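Cytochrome cL (Hyphomicrobium denitrificans, PDB 2D0W) carries electrons through its haem in the periplasm and probably serves as the electron acceptor of methanol dehydrogenase in methanol oxidation. Local coordinates at residues K50-E53 / I54-S58; G37-P40 / Y41-V44. All blocks are in the same frame, centred on the assembly; numbering follows the deposited sequence.

How the contacts relate
Contact 2 comes first along the chain. It lies in the loop between helix 28-36 and helix 48-58. Contact 1 follows on helix 48-58 itself, the helix that runs into C59 and C62, which bind the haem covalently, and the iron ligand H63. The two centres are about 16 Å apart, and the nearest atoms are about 8 Å apart, so they do not touch. Both meet helix 112-124: K50, E52 and I54 of contact 1 pack on it, and so do D39 and Y41 of contact 2. This helix is thus their common neighbour. Contact 1 reaches the haem through S58, whereas the turns of contact 2 lie away from the haem and zinc sites.

Contact 1. Residues K50-E53 / I54-S58; sequences KGEE and IYLES. With HEM (protoporphyrin IX containing Fe), chain H.
K50 and I54 meet one turn apart on helix 48-58. I54 N donates to K50 O at 3.1 Å. The lysine chain bends at the CB-CG bond (chi2 89°), which brings its CE to 3.9 Å from I54 CD1. Their aliphatic parts cross at a slant, and both also pack on N114 of helix 112-124. G51 adds no side chain; its O accepts Y55 N at 3.0 Å. The Y55 side chain touches H63, an axial ligand of the haem iron, and its OH bonds to G64 O. E52 O takes L56 N at 2.9 Å. With CG anti to N (chi1 175°), E52 runs beside L56 in the same direction, its CG 3.8 Å from L56 CD1. E52 is a zinc ligand in a structure of this protein, though that ion is not bound to this chain here. E53 O accepts E57 N at 3.1 Å. S58 ends the helix, its O 3.5 Å from the haem methyl CMC. The CXXCH haem-binding motif of c-type cytochromes, C59 to H63, follows at once. Four successive i to i+4 bonds satisfy the carbonyls of 50-53. K50 with I54 and E52 with L56 meet through aliphatic carbons, which leaves the E52 carboxylate to W152, whose NE1 is hydrogen-bonded to OE2.

Contact 2. Residues G37-P40 / Y41-V44; sequences GVDP and YVEV
D39 OD2 accepts a hydrogen bond from Y41 N at 3.0 Å. The donor comes from above the carboxylate plane, 44° out of it. CG of D39 stands anti to its own N (chi1 176°), which carries the carboxylate forward along the chain to this N-H. The same OD2 lies 3.5 Å from Y41 CB. The Y41 side chain lies roughly perpendicular to that of D39, its ring turned 65° from the carboxylate. The side chain of D39 also packs on L116 and I119 of helix 112-124. A second bond joins V42 N to D39 O at 3.3 Å. This bond closes a type I beta turn from D39 to V42, with P40 and Y41 at its corners. Within it, the bond from Y41 N to the D39 carboxylate forms an Asx turn across P40. A type II turn from Y41 to V44 follows directly, closed by V44 N to Y41 O at 3.0 Å. The two beta turns overlap at Y41 and V42 and bend the loop between helix 28-36 and helix 48-58. V42 CG2 reaches back to D39 CB at 3.9 Å. V44 CG2 lies against P40 O at 3.4 Å. The Y41 ring packs near C47 and C165, which form a disulfide, and its OH is hydrogen-bonded to D113 OD1. P40 rests on A29 and Q32 of helix 28-36.

Contact 1. Residues K50-E53 / I54-S58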
loop_
_atom_site.group_PDB
_atom_site.type_symbol
_atom_site.label_atom_id
_atom_site.label_comp_id
_atom_site.label_asym_id
_atom_site.label_seq_id
_atom_site.Cartn_x
_atom_site.Cartn_y
_atom_site.Cartn_z
ATOM N N LYS A 50 2.209 0.297 11.608
ATOM C CA LYS A 50 2.565 -1.011 11.113
ATOM C C LYS A 50 2.946 -1.000 9.605
ATOM O O LYS A 50 3.987 -1.575 9.218
ATOM C CB LYS A 50 1.517 -2.056 11.426
ATOM C CG LYS A 50 1.892 -3.430 10.868
ATOM C CD LYS A 50 2.704 -4.191 11.863
ATOM C CE LYS A 50 3.328 -5.414 11.186
ATOM N NZ LYS A 50 4.275 -6.108 12.093
ATOM N N GLY A 51 2.178 -0.287 8.789
ATOM C CA GLY A 51 2.531 -0.144 7.361
ATOM C C GLY A 51 3.901 0.452 7.215
ATOM O O GLY A 51 4.709 -0.045 6.440
ATOM N N GLU A 52 4.198 1.495 8.010
ATOM C CA GLU A 52 5.525 2.139 7.971
ATOM C C GLU A 52 6.657 1.222 8.380
ATOM O O GLU A 52 7.718 1.201 7.719
ATOM C CB GLU A 52 5.558 3.366 8.885
ATOM C CG GLU A 52 6.907 4.000 8.981
ATOM C CD GLU A 52 6.934 5.109 10.038
ATOM O OE1 GLU A 52 6.290 4.941 11.070
ATOM O OE2 GLU A 52 7.607 6.126 9.823
ATOM N N GLU A 53 6.461 0.426 9.452
ATOM C CA GLU A 53 7.558 -0.486 9.839
ATOM C C GLU A 53 7.909 -1.516 8.740
ATOM O O GLU A 53 9.074 -1.799 8.511
ATOM C CB GLU A 53 7.367 -1.147 11.233
ATOM C CG GLU A 53 6.030 -1.770 11.504
ATOM C CD GLU A 53 5.767 -2.037 13.020
ATOM O OE1 GLU A 53 6.449 -2.910 13.600
ATOM O OE2 GLU A 53 4.859 -1.380 13.614
ATOM N N ILE A 54 6.882 -2.079 8.109
ATOM C CA ILE A 54 7.038 -3.047 7.003
ATOM C C ILE A 54 7.799 -2.378 5.860
ATOM O O ILE A 54 8.832 -2.890 5.396
ATOM C CB ILE A 54 5.651 -3.541 6.531
ATOM C CG1 ILE A 54 5.021 -4.426 7.602
ATOM C CG2 ILE A 54 5.728 -4.304 5.180
ATOM C CD1 ILE A 54 3.513 -4.634 7.336
ATOM N N TYR A 55 7.343 -1.178 5.495
ATOM C CA TYR A 55 7.950 -0.352 4.440
ATOM C C TYR A 55 9.428 -0.054 4.665
ATOM O O TYR A 55 10.312 -0.196 3.773
ATOM C CB TYR A 55 7.159 0.981 4.278
ATOM C CG TYR A 55 7.810 1.844 3.248
ATOM C CD1 TYR A 55 7.481 1.712 1.886
ATOM C CD2 TYR A 55 8.807 2.753 3.605
ATOM C CE1 TYR A 55 8.123 2.446 0.904
ATOM C CE2 TYR A 55 9.424 3.535 2.606
ATOM C CZ TYR A 55 9.083 3.326 1.264
ATOM O OH TYR A 55 9.665 4.041 0.270
ATOM N N LEU A 56 9.724 0.329 5.890
ATOM C CA LEU A 56 11.062 0.788 6.194
ATOM C C LEU A 56 11.985 -0.386 6.065
ATOM O O LEU A 56 13.089 -0.274 5.566
ATOM C CB LEU A 56 11.133 1.396 7.599
ATOM C CG LEU A 56 10.594 2.827 7.746
ATOM C CD1 LEU A 56 10.645 3.353 9.217
ATOM C CD2 LEU A 56 11.315 3.786 6.781
ATOM N N GLU A 57 11.547 -1.523 6.582
ATOM C CA GLU A 57 12.432 -2.666 6.616
ATOM C C GLU A 57 12.705 -3.278 5.247
ATOM O O GLU A 57 13.816 -3.751 4.975
ATOM C CB GLU A 57 11.935 -3.697 7.622
ATOM C CG GLU A 57 12.358 -3.268 9.058
ATOM C CD GLU A 57 13.861 -3.399 9.297
ATOM O OE1 GLU A 57 14.527 -4.112 8.534
ATOM O OE2 GLU A 57 14.388 -2.798 10.269
ATOM N N SER A 58 11.713 -3.277 4.383
ATOM C CA SER A 58 11.836 -4.076 3.171
ATOM C C SER A 58 11.839 -3.276 1.866
ATOM O O SER A 58 12.163 -3.821 0.800
ATOM C CB SER A 58 10.746 -5.183 3.167
ATOM O OG SER A 58 11.132 -6.305 4.047
HETATM C CHA HEM H . 9.009 -0.349 -8.932
HETATM C CHB HEM H . 6.913 -0.831 -4.555
HETATM C CHC HEM H . 10.827 -3.082 -2.720
HETATM C CHD HEM H . 13.213 -1.488 -6.636
HETATM C C1A HEM H . 8.027 -0.337 -7.938
HETATM C C2A HEM H . 6.622 0.034 -8.055
HETATM C C3A HEM H . 6.073 -0.076 -6.845
HETATM C C4A HEM H . 7.074 -0.552 -5.899
HETATM C CMA HEM H . 4.597 0.239 -6.440
HETATM C CAA HEM H . 5.931 0.544 -9.339
HETATM C CBA HEM H . 6.165 2.065 -9.374
HETATM C CGA HEM H . 5.396 2.749 -10.498
HETATM O O1A HEM H . 4.458 2.139 -11.067
HETATM O O2A HEM H . 5.743 3.910 -10.819
HETATM C C1B HEM H . 7.762 -1.528 -3.687
HETATM C C2B HEM H . 7.547 -1.963 -2.302
HETATM C C3B HEM H . 8.525 -2.605 -1.880
HETATM C C4B HEM H . 9.563 -2.612 -2.864
HETATM C CMB HEM H . 6.275 -1.571 -1.553
HETATM C CAB HEM H . 8.541 -3.507 -0.635
HETATM C CBB HEM H . 7.636 -4.419 -0.456
HETATM C C1C HEM H . 11.842 -2.827 -3.617
HETATM C C2C HEM H . 13.220 -3.358 -3.573
HETATM C C3C HEM H . 13.872 -2.870 -4.612
HETATM C C4C HEM H . 12.922 -2.118 -5.448
HETATM C CMC HEM H . 13.813 -3.853 -2.264
HETATM C CAC HEM H . 15.406 -2.803 -4.904
HETATM C CBC HEM H . 16.086 -3.899 -4.704
HETATM C C1D HEM H . 12.354 -1.128 -7.655
HETATM C C2D HEM H . 12.722 -0.827 -9.026
HETATM C C3D HEM H . 11.421 -0.485 -9.743
HETATM C C4D HEM H . 10.376 -0.580 -8.742
HETATM C CMD HEM H . 14.160 -0.863 -9.630
HETATM C CAD HEM H . 11.191 -0.103 -11.250
HETATM C CBD HEM H . 10.635 -1.403 -11.838
HETATM C CGD HEM H . 9.962 -1.227 -13.176
HETATM O O1D HEM H . 9.398 -2.198 -13.714
HETATM O O2D HEM H . 9.973 -0.098 -13.685
HETATM N NA HEM H . 8.246 -0.664 -6.613
HETATM N NB HEM H . 9.065 -1.911 -3.922
HETATM N NC HEM H . 11.683 -2.120 -4.799
HETATM N ND HEM H . 10.979 -0.945 -7.539
HETATM FE FE HEM H . 9.954 -1.498 -5.729
#

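Contact 2. Residues G37-P40 / Y41-V44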
loop_
_atom_site.group_PDB
_atom_site.type_symbol
_atom_site.label_atom_id
_atom_site.label_comp_id
_atom_site.label_asym_id
_atom_site.label_seq_id
_atom_site.Cartn_x
_atom_site.Cartn_y
_atom_site.Cartn_z
ATOM N N GLY A 37 -11.115 -5.563 -4.354
ATOM C CA GLY A 37 -9.909 -4.828 -4.815
ATOM C C GLY A 37 -9.679 -3.487 -4.102
ATOM O O GLY A 37 -8.767 -2.739 -4.437
ATOM N N VAL A 38 -10.544 -3.125 -3.175
ATOM C CA VAL A 38 -10.350 -1.883 -2.431
ATOM C C VAL A 38 -9.790 -2.206 -1.016
ATOM O O VAL A 38 -10.262 -3.123 -0.355
ATOM C CB VAL A 38 -11.642 -1.003 -2.398
ATOM C CG1 VAL A 38 -11.444 0.235 -1.511
ATOM C CG2 VAL A 38 -12.038 -0.568 -3.816
ATOM N N ASP A 39 -8.745 -1.480 -0.606
ATOM C CA ASP A 39 -8.009 -1.757 0.651
ATOM C C ASP A 39 -8.622 -0.882 1.709
ATOM O O ASP A 39 -8.412 0.343 1.669
ATOM C CB ASP A 39 -6.545 -1.353 0.475
ATOM C CG ASP A 39 -5.715 -1.511 1.740
ATOM O OD1 ASP A 39 -4.461 -1.331 1.651
ATOM O OD2 ASP A 39 -6.254 -1.840 2.830
ATOM N N PRO A 40 -9.375 -1.482 2.654
ATOM C CA PRO A 40 -10.103 -0.700 3.690
ATOM C C PRO A 40 -9.259 -0.113 4.809
ATOM O O PRO A 40 -9.781 0.637 5.671
ATOM C CB PRO A 40 -11.095 -1.700 4.250
ATOM C CG PRO A 40 -10.461 -3.044 3.972
ATOM C CD PRO A 40 -9.609 -2.934 2.785
ATOM N N TYR A 41 -7.955 -0.395 4.792
ATOM C CA TYR A 41 -7.065 0.265 5.748
ATOM C C TYR A 41 -6.577 1.625 5.293
ATOM O O TYR A 41 -5.887 2.333 6.042
ATOM C CB TYR A 41 -5.846 -0.607 6.047
ATOM C CG TYR A 41 -6.107 -1.880 6.818
ATOM C CD1 TYR A 41 -7.176 -1.979 7.737
ATOM C CD2 TYR A 41 -5.285 -2.963 6.658
ATOM C CE1 TYR A 41 -7.386 -3.142 8.473
ATOM C CE2 TYR A 41 -5.488 -4.148 7.392
ATOM C CZ TYR A 41 -6.538 -4.223 8.311
ATOM O OH TYR A 41 -6.739 -5.391 9.030
ATOM N N VAL A 42 -6.857 1.980 4.053
ATOM C CA VAL A 42 -6.360 3.251 3.497
ATOM C C VAL A 42 -6.885 4.407 4.341
ATOM O O VAL A 42 -8.086 4.472 4.663
ATOM C CB VAL A 42 -6.686 3.356 1.968
ATOM C CG1 VAL A 42 -6.519 4.759 1.388
ATOM C CG2 VAL A 42 -5.752 2.424 1.152
ATOM N N GLU A 43 -5.965 5.272 4.750
ATOM C CA GLU A 43 -6.274 6.438 5.580
ATOM C C GLU A 43 -6.903 6.131 6.962
ATOM O O GLU A 43 -7.532 7.011 7.576
ATOM C CB GLU A 43 -7.063 7.501 4.769
ATOM C CG GLU A 43 -6.215 8.342 3.808
ATOM C CD GLU A 43 -4.948 8.906 4.463
ATOM O OE1 GLU A 43 -5.037 9.902 5.218
ATOM O OE2 GLU A 43 -3.844 8.353 4.220
ATOM N N VAL A 44 -6.767 4.887 7.427
ATOM C CA VAL A 44 -7.085 4.557 8.825
ATOM C C VAL A 44 -5.797 4.795 9.604
ATOM O O VAL A 44 -4.838 3.998 9.496
ATOM C CB VAL A 44 -7.564 3.076 9.017
ATOM C CG1 VAL A 44 -7.894 2.784 10.490
ATOM C CG2 VAL A 44 -8.730 2.722 8.112
#